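Local coordinates for 4-aminobutyrate transaminase (Acinetobacter baumannii, PDB 6WOP), which probably catalyses the pyridoxal 5'-phosphate-dependent transfer of the amino group of 4-aminobutyrate to 2-oxoglutarate, as a class-III aminotransferase, at residues Ala65-Gln70 with Ser302-Ala307; Ala98-Pro103 with Val281-Val286; Leu237-Val242 with Thr260-Ile265; Ala358-Thr363 with Gly388-Phe393; Lys368-Tyr373 with Asp409-Gly414. All blocks are in the same frame, centred on the assembly; numbering follows the deposited sequence.

Contact 1: residues Ala65-Gln70 with Ser302-Ala307; sequences AAVTEQ and SPIAVA
Q70 holds CG anti to its backbone N (chi1 -177°) and then bends at chi2, which lays its chain against P303 and I304, while V67, with CG1 likewise anti to N, meets I304. CG of Q70 sits 3.7 Å from P303 O and also touches CD1 of I304. Its NE2 passes 3.8 Å from CB of P303. V67 and I304 cross at about a right angle, CG1 of V67 against CG2 of I304, with CG2 of V67 resting on I304 O. At the small-residue end, A66 CB reaches A307 O at 3.5 Å, and CB of A307 touches both A66 O and CB of Q70. The axes of segments 65-70 and 303-307 approach to 8.5 Å, at 147° between directions, with the alanines A66 and A307 facing each other. One water donates to P303 O at 2.7 Å and, weakly, to OE1 of Q70; NE2 of Q70 is hydrogen-bonded to F74 O. F275 of the second subunit packs on I304 and L71 of that subunit on V67, placing the helix pair at a subunit interface. Direct adhesion is therefore van der Waals contact, with the buried amide of Q70 satisfied by water and by the backbone beyond its own helix.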
# COMPACT_ATOMS: atom_id res chain seq x y z
N ALA A 65 4.91 36.63 -28.83
CA ALA A 65 4.57 38.02 -28.48
C ALA A 65 3.94 38.09 -27.09
O ALA A 65 4.27 38.97 -26.29
CB ALA A 65 3.62 38.63 -29.51
N ALA A 66 3.05 37.16 -26.77
CA ALA A 66 2.39 37.23 -25.46
C ALA A 66 3.38 37.00 -24.34
O ALA A 66 3.27 37.63 -23.27
CB ALA A 66 1.26 36.19 -25.36
N VAL A 67 4.33 36.06 -24.54
CA VAL A 67 5.36 35.77 -23.54
C VAL A 67 6.33 36.94 -23.44
O VAL A 67 6.76 37.31 -22.34
CB VAL A 67 6.11 34.47 -23.89
CG1 VAL A 67 7.40 34.31 -22.99
CG2 VAL A 67 5.14 33.27 -23.65
N THR A 68 6.68 37.53 -24.58
CA THR A 68 7.57 38.69 -24.55
C THR A 68 6.94 39.79 -23.73
O THR A 68 7.62 40.46 -22.94
CB THR A 68 7.84 39.16 -25.99
OG1 THR A 68 8.64 38.16 -26.64
CG2 THR A 68 8.55 40.53 -26.06
N GLU A 69 5.61 39.99 -23.88
CA GLU A 69 4.97 41.05 -23.10
C GLU A 69 4.94 40.69 -21.62
O GLU A 69 5.20 41.53 -20.76
CB GLU A 69 3.56 41.30 -23.61
CG GLU A 69 2.68 42.18 -22.75
CD GLU A 69 3.07 43.66 -22.77
OE1 GLU A 69 4.01 44.08 -23.52
OE2 GLU A 69 2.41 44.42 -22.03
N GLN A 70 4.61 39.45 -21.29
CA GLN A 70 4.62 39.07 -19.87
C GLN A 70 6.02 39.18 -19.25
O GLN A 70 6.15 39.45 -18.05
CB GLN A 70 4.09 37.63 -19.69
CG GLN A 70 4.02 37.26 -18.19
CD GLN A 70 2.91 38.04 -17.45
OE1 GLN A 70 1.87 38.32 -18.05
NE2 GLN A 70 3.12 38.38 -16.19
N SER A 302 2.10 29.05 -14.24
CA SER A 302 3.17 30.03 -14.37
C SER A 302 2.70 31.22 -15.22
O SER A 302 2.09 31.01 -16.28
CB SER A 302 4.35 29.30 -15.01
OG SER A 302 5.09 30.19 -15.84
N PRO A 303 2.95 32.45 -14.77
CA PRO A 303 2.50 33.64 -15.53
C PRO A 303 2.91 33.60 -17.00
O PRO A 303 2.13 34.04 -17.87
CB PRO A 303 3.22 34.81 -14.80
CG PRO A 303 3.35 34.31 -13.37
CD PRO A 303 3.63 32.79 -13.50
N ILE A 304 4.16 33.18 -17.26
CA ILE A 304 4.70 33.02 -18.62
C ILE A 304 3.83 32.06 -19.42
O ILE A 304 3.40 32.36 -20.54
CB ILE A 304 6.15 32.49 -18.52
CG1 ILE A 304 7.03 33.50 -17.78
CG2 ILE A 304 6.80 32.07 -19.87
CD1 ILE A 304 7.14 34.78 -18.51
N ALA A 305 3.58 30.86 -18.86
CA ALA A 305 2.82 29.84 -19.56
C ALA A 305 1.36 30.19 -19.67
O ALA A 305 0.70 29.76 -20.62
CB ALA A 305 2.98 28.47 -18.86
N VAL A 306 0.83 30.92 -18.70
CA VAL A 306 -0.55 31.37 -18.77
C VAL A 306 -0.70 32.36 -19.94
O VAL A 306 -1.65 32.31 -20.73
CB VAL A 306 -0.96 32.00 -17.43
CG1 VAL A 306 -2.22 32.86 -17.61
CG2 VAL A 306 -1.19 30.86 -16.35
N ALA A 307 0.28 33.24 -20.11
CA ALA A 307 0.19 34.16 -21.24
C ALA A 307 0.23 33.40 -22.54
O ALA A 307 -0.48 33.76 -23.51
CB ALA A 307 1.34 35.19 -21.19
O HOH W 1 0.25 35.88 -17.46

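Contact 2: residues Ala98-Pro103 with Val281-Val286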
# COMPACT_ATOMS: atom_id res chain seq x y z
N ALA A 98 -14.98 23.90 -22.12
CA ALA A 98 -14.78 22.48 -21.79
C ALA A 98 -16.12 21.74 -21.78
O ALA A 98 -17.12 22.30 -21.35
CB ALA A 98 -14.16 22.33 -20.40
N PRO A 99 -16.15 20.50 -22.22
CA PRO A 99 -17.43 19.75 -22.22
C PRO A 99 -17.75 19.14 -20.85
O PRO A 99 -17.56 17.97 -20.59
CB PRO A 99 -17.20 18.67 -23.29
CG PRO A 99 -15.70 18.52 -23.39
CD PRO A 99 -15.10 19.88 -23.08
N ILE A 100 -18.31 19.96 -19.98
CA ILE A 100 -18.60 19.65 -18.58
C ILE A 100 -20.08 19.94 -18.38
O ILE A 100 -20.58 20.97 -18.84
CB ILE A 100 -17.75 20.50 -17.60
CG1 ILE A 100 -16.24 20.13 -17.69
CG2 ILE A 100 -18.33 20.42 -16.11
CD1 ILE A 100 -15.97 18.62 -17.31
N ALA A 101 -20.77 19.08 -17.67
CA ALA A 101 -22.20 19.27 -17.42
C ALA A 101 -22.38 20.25 -16.25
O ALA A 101 -21.95 19.96 -15.13
CB ALA A 101 -22.87 17.93 -17.12
N GLY A 102 -23.05 21.38 -16.52
CA GLY A 102 -23.32 22.36 -15.48
C GLY A 102 -22.12 23.27 -15.34
O GLY A 102 -21.19 23.17 -16.13
N PRO A 103 -22.09 24.15 -14.33
CA PRO A 103 -20.97 25.10 -14.22
C PRO A 103 -19.65 24.38 -13.98
O PRO A 103 -19.58 23.43 -13.20
CB PRO A 103 -21.35 25.94 -12.99
CG PRO A 103 -22.71 25.53 -12.64
CD PRO A 103 -22.97 24.20 -13.17
N VAL A 281 -10.06 20.77 -15.42
CA VAL A 281 -11.35 21.47 -15.45
C VAL A 281 -12.41 20.44 -15.10
O VAL A 281 -12.26 19.26 -15.42
CB VAL A 281 -11.60 22.13 -16.82
CG1 VAL A 281 -11.54 21.10 -18.01
CG2 VAL A 281 -12.92 22.95 -16.81
N GLY A 282 -13.48 20.86 -14.41
CA GLY A 282 -14.53 19.89 -14.17
C GLY A 282 -15.74 20.47 -13.48
O GLY A 282 -15.84 21.68 -13.27
N ARG A 283 -16.66 19.58 -13.08
CA ARG A 283 -17.89 20.05 -12.45
C ARG A 283 -17.53 20.86 -11.22
O ARG A 283 -16.68 20.46 -10.44
CB ARG A 283 -18.80 18.85 -12.09
CG ARG A 283 -19.23 18.00 -13.29
CD ARG A 283 -19.84 16.64 -12.78
NE ARG A 283 -20.71 16.90 -11.67
CZ ARG A 283 -20.93 16.05 -10.68
NH1 ARG A 283 -20.34 14.84 -10.68
NH2 ARG A 283 -21.76 16.41 -9.70
N ALA A 284 -18.14 22.03 -11.07
CA ALA A 284 -17.76 22.92 -9.95
C ALA A 284 -17.79 22.21 -8.59
O ALA A 284 -16.91 22.43 -7.75
CB ALA A 284 -18.71 24.12 -9.90
N GLU A 285 -18.85 21.44 -8.32
CA GLU A 285 -18.99 20.89 -6.97
C GLU A 285 -17.98 19.78 -6.75
O GLU A 285 -17.55 19.56 -5.60
CB GLU A 285 -20.42 20.40 -6.70
CG GLU A 285 -20.82 19.18 -7.51
CD GLU A 285 -22.23 18.67 -7.08
OE1 GLU A 285 -22.58 17.48 -7.31
OE2 GLU A 285 -22.97 19.46 -6.48
N VAL A 286 -17.51 19.17 -7.83
CA VAL A 286 -16.42 18.18 -7.69
C VAL A 286 -15.09 18.89 -7.44
O VAL A 286 -14.36 18.55 -6.51
CB VAL A 286 -16.37 17.28 -8.94
CG1 VAL A 286 -15.12 16.35 -8.94
CG2 VAL A 286 -17.67 16.53 -9.08
O HOH W 2 -23.16 18.46 -13.35
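I100 lies over the backbone of G282 and R283, with CD1 3.7 Å from G282 CA and CG2 3.6 Å from R283 N. Beside it A98 CB touches both methyls of V281, at 3.8 Å from CG1 and the same from CG2. This is the close-packed part, where CD1 and CG2 of I100 lie directly against the main chain. I265 of the adjoining strand packs on both I100 and V281. The segment 98-103 is the connection from helix 85-97 to strand 104-109, an outermost strand of the mixed sheet that contains strands 264-267 and 278-283, and V281-R283 end the strand paired antiparallel to it. Where strand 278-283 turns into helix 284-287, A284 N donates to P103 O at 2.9 Å, the donor tilted 20° from the carbonyl plane. The outer side is looser. CB of P103 and CB of A284 are 4.5 Å apart, and A101 meets R283 through its carbonyl oxygen, 3.8 Å from CG. A water donates to A101 O and accepts only weakly from NE of R283. The guanidinium, carried beyond a bend at chi3, is held by E285, whose OE1 is 2.7 Å from NH2, and by D263 at NH1, with V286 CG2 over one face.

Contact 3: residues Leu237-Val242 with Thr260-Ile265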
# COMPACT_ATOMS: atom_id res chain seq x y z
N LEU A 237 -15.93 9.96 -13.71
CA LEU A 237 -15.30 9.62 -14.97
C LEU A 237 -14.31 10.72 -15.31
O LEU A 237 -14.70 11.88 -15.35
CB LEU A 237 -16.35 9.48 -16.07
CG LEU A 237 -15.83 9.14 -17.49
CD1 LEU A 237 -15.09 7.83 -17.49
CD2 LEU A 237 -17.05 9.04 -18.49
N VAL A 238 -13.04 10.38 -15.52
CA VAL A 238 -12.00 11.37 -15.81
C VAL A 238 -11.49 11.14 -17.23
O VAL A 238 -11.03 10.05 -17.54
CB VAL A 238 -10.84 11.25 -14.83
CG1 VAL A 238 -9.76 12.35 -15.14
CG2 VAL A 238 -11.38 11.39 -13.38
N ALA A 239 -11.52 12.17 -18.06
CA ALA A 239 -10.95 12.11 -19.41
C ALA A 239 -9.56 12.71 -19.36
O ALA A 239 -9.42 13.88 -19.02
CB ALA A 239 -11.80 12.92 -20.39
N ASP A 240 -8.52 11.93 -19.67
CA ASP A 240 -7.15 12.47 -19.69
C ASP A 240 -6.87 12.96 -21.10
O ASP A 240 -6.62 12.16 -22.02
CB ASP A 240 -6.15 11.40 -19.24
CG ASP A 240 -4.69 11.91 -19.26
OD1 ASP A 240 -4.43 13.11 -19.53
OD2 ASP A 240 -3.81 11.10 -19.01
N GLU A 241 -6.93 14.28 -21.30
CA GLU A 241 -6.65 14.91 -22.58
C GLU A 241 -5.31 15.63 -22.60
O GLU A 241 -5.12 16.60 -23.34
CB GLU A 241 -7.78 15.88 -22.91
CG GLU A 241 -9.10 15.16 -23.08
CD GLU A 241 -9.77 15.48 -24.36
OE1 GLU A 241 -9.10 15.72 -25.39
OE2 GLU A 241 -11.03 15.45 -24.32
N VAL A 242 -4.33 15.15 -21.80
CA VAL A 242 -3.01 15.78 -21.85
C VAL A 242 -2.45 15.75 -23.27
O VAL A 242 -1.93 16.76 -23.76
CB VAL A 242 -2.08 15.09 -20.84
CG1 VAL A 242 -0.66 15.44 -21.18
CG2 VAL A 242 -2.46 15.52 -19.45
N THR A 260 -21.34 11.67 -24.40
CA THR A 260 -21.03 11.42 -23.01
C THR A 260 -20.10 12.49 -22.48
O THR A 260 -19.11 12.84 -23.14
CB THR A 260 -20.34 10.04 -22.87
OG1 THR A 260 -21.17 9.02 -23.45
CG2 THR A 260 -20.00 9.74 -21.40
N LYS A 261 -20.36 12.96 -21.26
CA LYS A 261 -19.49 13.93 -20.61
C LYS A 261 -18.76 13.34 -19.41
O LYS A 261 -19.35 12.63 -18.58
CB LYS A 261 -20.30 15.14 -20.15
CG LYS A 261 -20.75 16.05 -21.29
CD LYS A 261 -21.43 17.27 -20.70
CE LYS A 261 -22.58 17.71 -21.58
NZ LYS A 261 -22.14 17.63 -22.99
N ALA A 262 -17.50 13.70 -19.29
CA ALA A 262 -16.67 13.37 -18.13
C ALA A 262 -16.91 14.37 -17.00
O ALA A 262 -17.33 15.51 -17.24
CB ALA A 262 -15.19 13.43 -18.54
N ASP A 263 -16.63 13.94 -15.76
CA ASP A 263 -16.78 14.82 -14.63
C ASP A 263 -15.58 15.74 -14.48
O ASP A 263 -15.71 16.84 -13.94
CB ASP A 263 -16.90 14.00 -13.33
CG ASP A 263 -18.11 13.11 -13.34
OD1 ASP A 263 -19.20 13.65 -13.09
OD2 ASP A 263 -17.98 11.87 -13.60
N LEU A 264 -14.39 15.24 -14.86
CA LEU A 264 -13.10 15.93 -14.79
C LEU A 264 -12.34 15.73 -16.10
O LEU A 264 -12.37 14.63 -16.69
CB LEU A 264 -12.24 15.40 -13.63
CG LEU A 264 -12.87 15.55 -12.26
CD1 LEU A 264 -12.24 14.66 -11.18
CD2 LEU A 264 -12.64 17.05 -11.82
N ILE A 265 -11.62 16.76 -16.55
CA ILE A 265 -10.78 16.64 -17.75
C ILE A 265 -9.40 17.17 -17.43
O ILE A 265 -9.27 18.27 -16.87
CB ILE A 265 -11.39 17.40 -18.94
CG1 ILE A 265 -12.76 16.83 -19.29
CG2 ILE A 265 -10.46 17.31 -20.14
CD1 ILE A 265 -13.53 17.65 -20.35
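V238 and L264 cross obliquely on one face of a parallel strand pair, CG2 of V238 meeting CD1 of L264 at 4.0 Å. On the other face A239 CB touches CB of A262 at 3.9 Å and, a little farther off, CG1 of I265. The side chains of I265 and E241 run alongside each other in the same direction, with CG of E241 3.9 Å from CG2 of I265; the carboxylate beyond is held by S244 and by the backbone N atoms of A254 and M255. The strands are joined by A239 N to L264 O at 2.9 Å, and CA-H...O contacts from V238 to L264 O and from I265 to A239 O lie between them. At the start of the pairing D263 reaches across. Its CG is anti to the carbonyl carbon (chi1 -62°), and OD2 receives L237 N at 2.8 Å in a nearly straight bond (174°), through the anti lone pair. L237 O in turn accepts from D263 N at 2.9 Å and weakly from L264 N. OD2 of D263 also forms a salt bridge with R227, which, with R283 nearby, would be expected to stabilise its negative charge. Strand 236-240 lies between strands 264-267 and 201-206 in the seven-stranded mixed sheet. Helix 112-127 covers V238 and L264, with A119 and I122, while helix 220-233 packs L226 and R227 against L237.

Contact 4: residues Ala358-Thr363 with Gly388-Phe393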
# COMPACT_ATOMS: atom_id res chain seq x y z
N ALA A 358 -2.14 7.64 -36.68
CA ALA A 358 -1.04 6.70 -36.52
C ALA A 358 -1.16 5.59 -37.56
O ALA A 358 -2.27 5.22 -37.95
CB ALA A 358 -1.04 6.06 -35.13
N VAL A 359 -0.02 5.00 -37.92
CA VAL A 359 0.03 3.81 -38.77
C VAL A 359 0.74 2.69 -38.01
O VAL A 359 1.78 2.91 -37.39
CB VAL A 359 0.70 4.09 -40.11
CG1 VAL A 359 2.19 4.41 -39.94
CG2 VAL A 359 0.48 2.90 -41.06
N GLU A 360 0.13 1.51 -37.97
CA GLU A 360 0.75 0.37 -37.29
C GLU A 360 1.35 -0.56 -38.33
O GLU A 360 0.73 -0.84 -39.38
CB GLU A 360 -0.23 -0.42 -36.42
CG GLU A 360 0.45 -1.59 -35.66
CD GLU A 360 -0.37 -2.05 -34.49
OE1 GLU A 360 -0.19 -3.18 -33.97
OE2 GLU A 360 -1.26 -1.27 -34.12
N LEU A 361 2.55 -1.03 -38.05
CA LEU A 361 3.24 -1.90 -38.99
C LEU A 361 3.34 -3.29 -38.38
O LEU A 361 3.11 -3.47 -37.18
CB LEU A 361 4.63 -1.33 -39.34
CG LEU A 361 4.71 0.03 -40.09
CD1 LEU A 361 4.56 1.21 -39.20
CD2 LEU A 361 6.04 0.19 -40.76
N GLU A 362 3.68 -4.26 -39.21
CA GLU A 362 3.77 -5.62 -38.69
C GLU A 362 4.79 -5.73 -37.56
O GLU A 362 4.55 -6.39 -36.55
CB GLU A 362 4.10 -6.60 -39.80
CG GLU A 362 2.90 -7.43 -40.09
CD GLU A 362 3.01 -8.17 -41.37
OE1 GLU A 362 4.17 -8.50 -41.74
OE2 GLU A 362 1.94 -8.41 -41.99
N THR A 363 5.86 -4.97 -37.63
CA THR A 363 7.07 -5.20 -36.87
C THR A 363 7.70 -3.88 -36.45
O THR A 363 7.64 -2.90 -37.19
CB THR A 363 7.97 -5.99 -37.80
OG1 THR A 363 7.60 -7.38 -37.75
CG2 THR A 363 9.36 -5.79 -37.51
N GLY A 388 6.16 -1.04 -30.01
CA GLY A 388 6.98 -0.10 -30.75
C GLY A 388 6.85 -0.21 -32.25
O GLY A 388 7.79 0.14 -32.97
N ASN A 389 5.70 -0.68 -32.75
CA ASN A 389 5.49 -0.88 -34.18
C ASN A 389 4.53 0.14 -34.76
O ASN A 389 4.03 -0.03 -35.87
CB ASN A 389 5.01 -2.30 -34.45
CG ASN A 389 3.71 -2.61 -33.75
OD1 ASN A 389 3.41 -2.03 -32.71
ND2 ASN A 389 2.92 -3.49 -34.32
N VAL A 390 4.23 1.21 -34.02
CA VAL A 390 3.28 2.22 -34.45
C VAL A 390 4.03 3.52 -34.68
O VAL A 390 4.77 3.97 -33.80
CB VAL A 390 2.18 2.42 -33.42
CG1 VAL A 390 1.17 3.40 -34.01
CG2 VAL A 390 1.51 0.99 -33.05
N ILE A 391 3.84 4.14 -35.84
CA ILE A 391 4.34 5.51 -36.07
C ILE A 391 3.18 6.45 -35.84
O ILE A 391 2.12 6.29 -36.47
CB ILE A 391 4.88 5.66 -37.49
CG1 ILE A 391 6.06 4.72 -37.72
CG2 ILE A 391 5.21 7.17 -37.82
CD1 ILE A 391 6.37 4.55 -39.19
N ARG A 392 3.35 7.43 -34.96
CA ARG A 392 2.26 8.35 -34.67
C ARG A 392 2.64 9.70 -35.21
O ARG A 392 3.83 10.02 -35.30
CB ARG A 392 2.01 8.45 -33.15
CG ARG A 392 3.28 8.86 -32.39
CD ARG A 392 2.95 9.07 -30.92
NE ARG A 392 4.12 8.88 -30.06
CZ ARG A 392 4.17 9.22 -28.78
NH1 ARG A 392 3.14 9.81 -28.21
NH2 ARG A 392 5.27 8.99 -28.07
N PHE A 393 1.65 10.50 -35.63
CA PHE A 393 1.92 11.77 -36.30
C PHE A 393 1.40 12.93 -35.45
O PHE A 393 0.20 13.01 -35.16
CB PHE A 393 1.27 11.77 -37.69
CG PHE A 393 1.81 10.70 -38.56
CD1 PHE A 393 2.98 10.93 -39.30
CD2 PHE A 393 1.22 9.44 -38.58
CE1 PHE A 393 3.55 9.92 -40.07
CE2 PHE A 393 1.78 8.41 -39.35
CZ PHE A 393 2.96 8.67 -40.09
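V359 and I391 extend in the same direction as close neighbours, with CG1 of V359 3.8 Å from CB of I391. L361 slants across I391 on this face, and their CD1 methyls meet at 3.8 Å. The ring of F393 presents its edge, near its own plane, to CG1 of V359 and CA of A358. On the opposite face A358 CB packs on CG1 of V390 at 3.6 Å, while CG2 of V390 lies against the chain of E360. V359 and I391 form an antiparallel hydrogen-bonded pair, each N donating to the other's carbonyl oxygen at 2.9 Å; A358 with R392 and E360 with V390 are the flanking non-hydrogen-bonded pairs. Toward the polar edge, L361 N bonds to N389 O at 2.8 Å. N389 puts CG between its backbone N and carbonyl carbon (chi1 60°), and from there ND2 serves two acceptors: L361 O at 2.9 Å and OE1 of E360 at 3.1 Å. Both are tilted out of the amide plane, and the carboxylate of E360 stands 71° to that plane. The two bonds limit rotation of the amide and close the ladder at the start of strand 390-393 and the end of strand 356-361. OE2 of E360 forms salt bridges with R351 and K177, which probably stabilise its charge. Strands 356-361 and 390-393 are neighbours in the second seven-stranded sheet, flanked by strands 347-353 and 379-384. Helix 401-416 covers the V359 face, F415 touching V359 and L361, and L411 touching F393.

Contact 5: residues Lys368-Tyr373 with Asp409-Gly414; sequences KVVQNY and DILKQG
The CA atoms of V370 and G414 come within 4.8 Å where segments 368-373 and 409-414 pass, axes 8.7 Å apart and 135° between directions. Y373 makes the largest single contribution. Its CG is anti to the backbone N (chi1 177°), which carries CG toward the other helix; CD1 comes to 3.3 Å from G414 CA. CE1 lies 3.7 Å from I410 O and 4.1 Å from CG2 of I410, while the carbonyl carbon of Q413 sits over one face of the ring. The absence of a side chain at G414 is what admits the ring this closely: a CB there would be tight against CD1. This is helix-helix packing at a glycine, between two helices that lie against the same mixed sheet, whose strands 379-384 and 390-393 contribute L381 and I391 to V370 and L381 and F393 to L411. On that inner side CG1 of V370 meets CD1 of L411 at 4.1 Å, the two chains crossing, and CG2 of V370 rests near G414 O. At the outer end the hydroxyl of Y373 donates weakly to OE1 of Q413 at 3.3 Å. The ring and the amide of Q413 are 83° apart, nearly perpendicular, and CB of Q413 is 3.4 Å from the same hydroxyl oxygen. T417, farther along the chain, also touches Y373.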
# COMPACT_ATOMS: atom_id res chain seq x y z
N LYS A 368 11.18 1.08 -37.39
CA LYS A 368 12.48 1.74 -37.26
C LYS A 368 13.11 1.99 -38.63
O LYS A 368 13.79 3.00 -38.81
CB LYS A 368 13.44 0.92 -36.40
CG LYS A 368 13.13 0.85 -34.94
CD LYS A 368 12.67 2.17 -34.45
CE LYS A 368 13.62 2.68 -33.36
NZ LYS A 368 13.04 3.77 -32.47
N VAL A 369 12.88 1.11 -39.60
CA VAL A 369 13.46 1.35 -40.92
C VAL A 369 12.90 2.65 -41.51
O VAL A 369 13.64 3.49 -42.01
CB VAL A 369 13.23 0.14 -41.85
CG1 VAL A 369 13.45 0.52 -43.31
CG2 VAL A 369 14.16 -1.05 -41.46
N VAL A 370 11.59 2.85 -41.40
CA VAL A 370 10.95 4.04 -41.92
C VAL A 370 11.39 5.27 -41.13
O VAL A 370 11.74 6.32 -41.69
CB VAL A 370 9.41 3.86 -41.88
CG1 VAL A 370 8.66 5.22 -42.16
CG2 VAL A 370 8.96 2.73 -42.84
N GLN A 371 11.34 5.16 -39.79
CA GLN A 371 11.75 6.25 -38.93
C GLN A 371 13.18 6.68 -39.25
O GLN A 371 13.47 7.89 -39.28
CB GLN A 371 11.63 5.84 -37.46
CG GLN A 371 12.06 6.93 -36.49
CD GLN A 371 11.94 6.52 -35.03
OE1 GLN A 371 12.48 5.48 -34.59
NE2 GLN A 371 11.25 7.32 -34.27
N ASN A 372 14.09 5.71 -39.43
CA ASN A 372 15.46 6.15 -39.64
C ASN A 372 15.68 6.65 -41.07
O ASN A 372 16.42 7.63 -41.27
CB ASN A 372 16.46 5.03 -39.31
CG ASN A 372 16.27 4.52 -37.87
OD1 ASN A 372 15.44 5.05 -37.12
ND2 ASN A 372 17.05 3.50 -37.49
N TYR A 373 15.00 6.09 -42.07
CA TYR A 373 15.06 6.70 -43.40
C TYR A 373 14.60 8.15 -43.34
O TYR A 373 15.20 9.03 -43.96
CB TYR A 373 14.19 5.96 -44.38
CG TYR A 373 14.19 6.63 -45.72
CD1 TYR A 373 13.29 7.65 -46.02
CD2 TYR A 373 15.10 6.25 -46.70
CE1 TYR A 373 13.30 8.27 -47.24
CE2 TYR A 373 15.13 6.88 -47.90
CZ TYR A 373 14.21 7.87 -48.17
OH TYR A 373 14.20 8.49 -49.38
N ASP A 409 5.79 12.90 -48.72
CA ASP A 409 6.59 12.28 -49.76
C ASP A 409 7.80 11.55 -49.18
O ASP A 409 8.17 10.47 -49.65
CB ASP A 409 7.02 13.34 -50.78
CG ASP A 409 5.83 13.90 -51.61
OD1 ASP A 409 4.73 13.29 -51.61
OD2 ASP A 409 6.03 14.97 -52.27
N ILE A 410 8.47 12.13 -48.19
CA ILE A 410 9.59 11.42 -47.57
C ILE A 410 9.08 10.15 -46.88
O ILE A 410 9.73 9.10 -46.95
CB ILE A 410 10.31 12.35 -46.57
CG1 ILE A 410 10.95 13.56 -47.31
CG2 ILE A 410 11.37 11.58 -45.78
CD1 ILE A 410 11.09 14.80 -46.39
N LEU A 411 7.94 10.26 -46.18
CA LEU A 411 7.35 9.09 -45.52
C LEU A 411 7.13 7.98 -46.52
O LEU A 411 7.51 6.82 -46.29
CB LEU A 411 6.02 9.50 -44.86
CG LEU A 411 5.17 8.39 -44.18
CD1 LEU A 411 5.75 8.04 -42.81
CD2 LEU A 411 3.76 8.87 -43.99
N LYS A 412 6.53 8.31 -47.68
CA LYS A 412 6.30 7.29 -48.70
C LYS A 412 7.60 6.69 -49.21
O LYS A 412 7.68 5.47 -49.47
CB LYS A 412 5.51 7.89 -49.87
CG LYS A 412 4.21 8.53 -49.46
CD LYS A 412 3.06 8.19 -50.44
CE LYS A 412 3.24 8.82 -51.77
NZ LYS A 412 2.78 7.91 -52.89
N GLN A 413 8.64 7.50 -49.39
CA GLN A 413 9.91 6.94 -49.83
C GLN A 413 10.47 6.00 -48.78
O GLN A 413 11.03 4.94 -49.11
CB GLN A 413 10.92 8.06 -50.14
CG GLN A 413 10.55 8.91 -51.34
CD GLN A 413 11.15 10.33 -51.27
OE1 GLN A 413 11.90 10.67 -50.33
NE2 GLN A 413 10.78 11.17 -52.23
N GLY A 414 10.30 6.35 -47.50
CA GLY A 414 10.79 5.47 -46.45
C GLY A 414 10.12 4.11 -46.49
O GLY A 414 10.79 3.08 -46.40

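In the fold
From the N terminus, helix 61-71 opens contact 1, whose loop closes at helix 303-318 and brings a subunit-interface helix pair together. Within that loop, contact 2 runs from 98-103 to 281-286, and within contact 2 lies the short loop of contact 3. These two touch: strands 264-267 and 278-283 are neighbours in one mixed sheet, joined through the backbone by V281 O with I265 N. Contacts 4 and 5 follow after contact 1 has closed. Their segments alternate along the chain, so the loops cross, and I391 on V370 and F393 on L411 fasten the second sheet to helices 364-376 and 401-416.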